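Local coordinates for mbGIPC protein (Monosiga brevicollis, PDB 6X1X) that probably binds short peptide segments of partner proteins through its PDZ domain, as a GIPC-family signalling protein of a choanoflagellate, at residues G26-D38 with R43-K55. Numbering follows the deposited sequence.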
loop_
_atom_site.group_PDB
_atom_site.type_symbol
_atom_site.label_atom_id
_atom_site.label_comp_id
_atom_site.label_asym_id
_atom_site.label_seq_id
_atom_site.Cartn_x
_atom_site.Cartn_y
_atom_site.Cartn_z
ATOM N N GLY A 26 -8.742 12.358 -5.291
ATOM C CA GLY A 26 -8.714 13.109 -6.528
ATOM C C GLY A 26 -7.398 13.797 -6.828
ATOM O O GLY A 26 -7.254 14.375 -7.914
ATOM N N ALA A 27 -6.444 13.761 -5.901
ATOM C CA ALA A 27 -5.127 14.333 -6.132
ATOM C C ALA A 27 -4.121 13.619 -5.242
ATOM O O ALA A 27 -4.482 12.978 -4.252
ATOM C CB ALA A 27 -5.109 15.842 -5.857
ATOM N N GLY A 28 -2.847 13.741 -5.603
ATOM C CA GLY A 28 -1.791 13.142 -4.813
ATOM C C GLY A 28 -1.681 11.647 -5.018
ATOM O O GLY A 28 -1.730 11.170 -6.152
ATOM N N TYR A 29 -1.543 10.895 -3.933
ATOM C CA TYR A 29 -1.326 9.458 -3.992
ATOM C C TYR A 29 -2.565 8.708 -3.520
ATOM O O TYR A 29 -3.337 9.199 -2.690
ATOM C CB TYR A 29 -0.156 9.061 -3.093
ATOM C CG TYR A 29 1.174 9.657 -3.505
ATOM C CD1 TYR A 29 1.546 10.934 -3.098
ATOM C CD2 TYR A 29 2.055 8.945 -4.313
ATOM C CE1 TYR A 29 2.765 11.478 -3.483
ATOM C CE2 TYR A 29 3.280 9.475 -4.689
ATOM C CZ TYR A 29 3.623 10.740 -4.276
ATOM O OH TYR A 29 4.837 11.270 -4.658
ATOM N N ALA A 30 -2.731 7.495 -4.032
ATOM C CA ALA A 30 -3.729 6.605 -3.464
ATOM C C ALA A 30 -3.294 6.210 -2.058
ATOM O O ALA A 30 -2.105 6.220 -1.729
ATOM C CB ALA A 30 -3.886 5.370 -4.346
ATOM N N PHE A 31 -4.265 5.877 -1.214
ATOM C CA PHE A 31 -3.954 5.558 0.171
ATOM C C PHE A 31 -4.718 4.328 0.625
ATOM O O PHE A 31 -5.723 3.919 0.038
ATOM C CB PHE A 31 -4.222 6.737 1.110
ATOM C CG PHE A 31 -5.661 7.124 1.184
ATOM C CD1 PHE A 31 -6.209 8.013 0.272
ATOM C CD2 PHE A 31 -6.473 6.590 2.162
ATOM C CE1 PHE A 31 -7.550 8.363 0.347
ATOM C CE2 PHE A 31 -7.806 6.934 2.244
ATOM C CZ PHE A 31 -8.342 7.819 1.334
ATOM N N ILE A 32 -4.208 3.742 1.700
ATOM C CA ILE A 32 -4.762 2.522 2.264
ATOM C C ILE A 32 -5.865 2.920 3.232
ATOM O O ILE A 32 -5.611 3.531 4.276
ATOM C CB ILE A 32 -3.683 1.682 2.948
ATOM C CG1 ILE A 32 -2.641 1.263 1.920
ATOM C CG2 ILE A 32 -4.298 0.455 3.606
ATOM C CD1 ILE A 32 -1.451 0.538 2.510
ATOM N N LYS A 33 -7.092 2.568 2.886
ATOM C CA LYS A 33 -8.252 2.889 3.696
ATOM C C LYS A 33 -8.533 1.814 4.732
ATOM O O LYS A 33 -8.940 2.129 5.856
ATOM C CB LYS A 33 -9.460 3.046 2.772
ATOM C CG LYS A 33 -10.678 3.670 3.405
ATOM C CD LYS A 33 -11.779 3.828 2.366
ATOM C CE LYS A 33 -13.014 4.487 2.959
ATOM N NZ LYS A 33 -12.733 5.886 3.387
ATOM N N LYS A 34 -8.338 0.546 4.369
ATOM C CA LYS A 34 -8.561 -0.566 5.281
ATOM C C LYS A 34 -7.551 -1.655 4.981
ATOM O O LYS A 34 -7.100 -1.810 3.841
ATOM C CB LYS A 34 -9.963 -1.178 5.134
ATOM C CG LYS A 34 -11.105 -0.177 5.285
ATOM C CD LYS A 34 -12.475 -0.823 5.146
ATOM C CE LYS A 34 -13.580 0.202 5.380
ATOM N NZ LYS A 34 -14.937 -0.417 5.358
ATOM N N ILE A 35 -7.214 -2.416 6.015
ATOM C CA ILE A 35 -6.414 -3.624 5.889
ATOM C C ILE A 35 -7.185 -4.728 6.588
ATOM O O ILE A 35 -7.406 -4.664 7.802
ATOM C CB ILE A 35 -5.017 -3.460 6.508
ATOM C CG1 ILE A 35 -4.258 -2.338 5.789
ATOM C CG2 ILE A 35 -4.256 -4.779 6.406
ATOM C CD1 ILE A 35 -2.896 -2.025 6.405
ATOM N N ARG A 36 -7.607 -5.728 5.828
ATOM C CA ARG A 36 -8.482 -6.756 6.364
ATOM C C ARG A 36 -7.744 -7.617 7.382
ATOM O O ARG A 36 -6.589 -7.993 7.186
ATOM C CB ARG A 36 -8.981 -7.624 5.218
ATOM C CG ARG A 36 -10.044 -8.642 5.619
ATOM C CD ARG A 36 -10.601 -9.395 4.417
ATOM N NE ARG A 36 -11.230 -8.516 3.437
ATOM C CZ ARG A 36 -12.507 -8.155 3.463
ATOM N NH1 ARG A 36 -13.307 -8.561 4.447
ATOM N NH2 ARG A 36 -12.982 -7.365 2.510
ATOM N N GLU A 37 -8.425 -7.912 8.486
ATOM C CA GLU A 37 -7.886 -8.818 9.492
ATOM C C GLU A 37 -7.557 -10.167 8.867
ATOM O O GLU A 37 -8.273 -10.652 7.987
ATOM C CB GLU A 37 -8.920 -8.997 10.606
ATOM C CG GLU A 37 -8.519 -9.962 11.712
ATOM C CD GLU A 37 -9.587 -10.101 12.784
ATOM O OE1 GLU A 37 -9.335 -10.799 13.789
ATOM O OE2 GLU A 37 -10.680 -9.518 12.621
ATOM N N ASP A 38 -6.453 -10.770 9.322
ATOM C CA ASP A 38 -6.024 -12.093 8.856
ATOM C C ASP A 38 -5.825 -12.110 7.342
ATOM O O ASP A 38 -6.392 -12.935 6.621
ATOM C CB ASP A 38 -6.982 -13.201 9.321
ATOM C CG ASP A 38 -6.466 -14.605 9.010
ATOM O OD1 ASP A 38 -5.246 -14.775 8.808
ATOM O OD2 ASP A 38 -7.287 -15.547 8.977
ATOM N N ARG A 43 -0.505 -8.913 7.961
ATOM C CA ARG A 43 0.692 -9.561 8.483
ATOM C C ARG A 43 1.978 -8.830 8.131
ATOM O O ARG A 43 3.053 -9.218 8.621
ATOM C CB ARG A 43 0.761 -11.022 8.025
ATOM C CG ARG A 43 -0.240 -11.901 8.748
ATOM C CD ARG A 43 -0.094 -13.363 8.373
ATOM N NE ARG A 43 -0.672 -13.676 7.072
ATOM C CZ ARG A 43 -1.954 -13.968 6.887
ATOM N NH1 ARG A 43 -2.788 -13.970 7.910
ATOM N NH2 ARG A 43 -2.398 -14.256 5.673
ATOM N N VAL A 44 1.914 -7.776 7.327
ATOM C CA VAL A 44 3.112 -7.014 6.989
ATOM C C VAL A 44 3.409 -6.041 8.126
ATOM O O VAL A 44 2.577 -5.202 8.484
ATOM C CB VAL A 44 2.939 -6.286 5.650
ATOM C CG1 VAL A 44 4.095 -5.329 5.415
ATOM C CG2 VAL A 44 2.831 -7.295 4.507
ATOM N N ALA A 45 4.613 -6.151 8.696
ATOM C CA ALA A 45 4.918 -5.454 9.943
ATOM C C ALA A 45 4.846 -3.941 9.806
ATOM O O ALA A 45 4.478 -3.257 10.766
ATOM C CB ALA A 45 6.307 -5.850 10.443
ATOM N N ASN A 46 5.205 -3.403 8.644
ATOM C CA ASN A 46 5.448 -1.972 8.494
ATOM C C ASN A 46 4.497 -1.292 7.506
ATOM O O ASN A 46 4.888 -0.334 6.834
ATOM C CB ASN A 46 6.908 -1.715 8.111
ATOM C CG ASN A 46 7.279 -2.322 6.763
ATOM O OD1 ASN A 46 6.653 -3.272 6.294
ATOM N ND2 ASN A 46 8.311 -1.768 6.130
ATOM N N VAL A 47 3.253 -1.750 7.409
ATOM C CA VAL A 47 2.230 -1.086 6.607
ATOM C C VAL A 47 1.011 -0.873 7.489
ATOM O O VAL A 47 0.661 -1.746 8.289
ATOM C CB VAL A 47 1.870 -1.882 5.332
ATOM C CG1 VAL A 47 1.101 -3.152 5.652
ATOM C CG2 VAL A 47 1.064 -1.015 4.382
ATOM N N ALA A 48 0.368 0.282 7.347
ATOM C CA ALA A 48 -0.752 0.621 8.209
ATOM C C ALA A 48 -1.819 1.372 7.431
ATOM O O ALA A 48 -1.540 2.036 6.430
ATOM C CB ALA A 48 -0.312 1.496 9.386
ATOM N N VAL A 49 -3.054 1.273 7.930
ATOM C CA VAL A 49 -4.132 2.114 7.430
ATOM C C VAL A 49 -3.681 3.562 7.475
ATOM O O VAL A 49 -3.059 4.010 8.446
ATOM C CB VAL A 49 -5.403 1.894 8.270
ATOM C CG1 VAL A 49 -6.439 2.963 7.973
ATOM C CG2 VAL A 49 -5.976 0.508 8.015
ATOM N N GLY A 50 -3.971 4.293 6.406
ATOM C CA GLY A 50 -3.583 5.675 6.272
ATOM C C GLY A 50 -2.350 5.896 5.422
ATOM O O GLY A 50 -2.151 7.008 4.919
ATOM N N ASP A 51 -1.518 4.872 5.246
ATOM C CA ASP A 51 -0.310 5.033 4.452
ATOM C C ASP A 51 -0.674 5.321 3.002
ATOM O O ASP A 51 -1.649 4.780 2.463
ATOM C CB ASP A 51 0.538 3.759 4.510
ATOM C CG ASP A 51 1.241 3.569 5.841
ATOM O OD1 ASP A 51 1.273 4.506 6.657
ATOM O OD2 ASP A 51 1.785 2.463 6.062
ATOM N N HIS A 52 0.107 6.179 2.373
ATOM C CA HIS A 52 -0.024 6.423 0.947
ATOM C C HIS A 52 0.891 5.475 0.179
ATOM O O HIS A 52 1.975 5.111 0.649
ATOM C CB HIS A 52 0.300 7.884 0.623
ATOM C CG HIS A 52 -0.789 8.839 1.014
ATOM N ND1 HIS A 52 -0.910 9.353 2.287
ATOM C CD2 HIS A 52 -1.823 9.350 0.302
ATOM C CE1 HIS A 52 -1.962 10.152 2.341
ATOM N NE2 HIS A 52 -2.536 10.164 1.150
ATOM N N ILE A 53 0.442 5.064 -1.003
ATOM C CA ILE A 53 1.212 4.161 -1.852
ATOM C C ILE A 53 1.947 5.016 -2.874
ATOM O O ILE A 53 1.343 5.546 -3.812
ATOM C CB ILE A 53 0.319 3.105 -2.512
ATOM C CG1 ILE A 53 -0.363 2.271 -1.431
ATOM C CG2 ILE A 53 1.160 2.221 -3.435
ATOM C CD1 ILE A 53 -1.419 1.318 -1.961
ATOM N N ALA A 54 3.257 5.145 -2.706
ATOM C CA ALA A 54 4.048 6.017 -3.563
ATOM C C ALA A 54 4.568 5.307 -4.803
ATOM O O ALA A 54 4.640 5.920 -5.876
ATOM C CB ALA A 54 5.225 6.600 -2.777
ATOM N N LYS A 55 4.948 4.039 -4.667
ATOM C CA LYS A 55 5.506 3.268 -5.770
ATOM C C LYS A 55 5.153 1.802 -5.586
ATOM O O LYS A 55 5.010 1.319 -4.462
ATOM C CB LYS A 55 7.037 3.354 -5.839
ATOM C CG LYS A 55 7.598 4.739 -6.044
ATOM C CD LYS A 55 9.060 4.708 -6.459
ATOM C CE LYS A 55 9.572 6.126 -6.669
ATOM N NZ LYS A 55 11.011 6.154 -7.044
HETATM O O HOH W 1 -0.614 6.423 -5.628
HETATM O O HOH W 2 -5.107 -15.049 5.310
#
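Asp51 O meets two groups of 26-38: Ile32 N, hydrogen-bonded at 2.9 Å, and Phe31 CA, a CA-H...O contact of 3.3 Å. Ile32 is bonded on both sides of its backbone, since its O receives Gly50 N at 2.8 Å. The type II turn 48-51 supplies these partners, with Gly50 at a positive phi that glycine tolerates readily. Asp51, a short acid, steadies the turn: OD2 takes Ala48 N at 2.9 Å, from above the carboxylate plane, and salt-bridges Lys7. One water joins Ala30 N to Ile53 O.

Branched, buried Ile32 points toward 43-55, its CD1 pressed tightly on Val47 CG2 (3.5 Å), with Ile53 CD1 against its CG1; Ile35 lays CD1 over the 48-49 peptide. The partly exposed His52 ring offers a flat face to Phe31 CB, a CH-pi contact. In the conformer given, long Arg43, bent at chi3 (-77°), makes a salt bridge of 2.7 Å from NH1 to Asp38 OD1, carboxylate and guanidinium planes 70° apart; Asp38 has a second conformer, so the pair may be partial. Ile53 N to Ala30 O and Ile32 N to Asp51 O flank the non-hydrogen-bonded pair Phe31-His52, the single antiparallel bridge tying strand 31-35 to strand 52-56 and joining the two sheets of the PDZ fold.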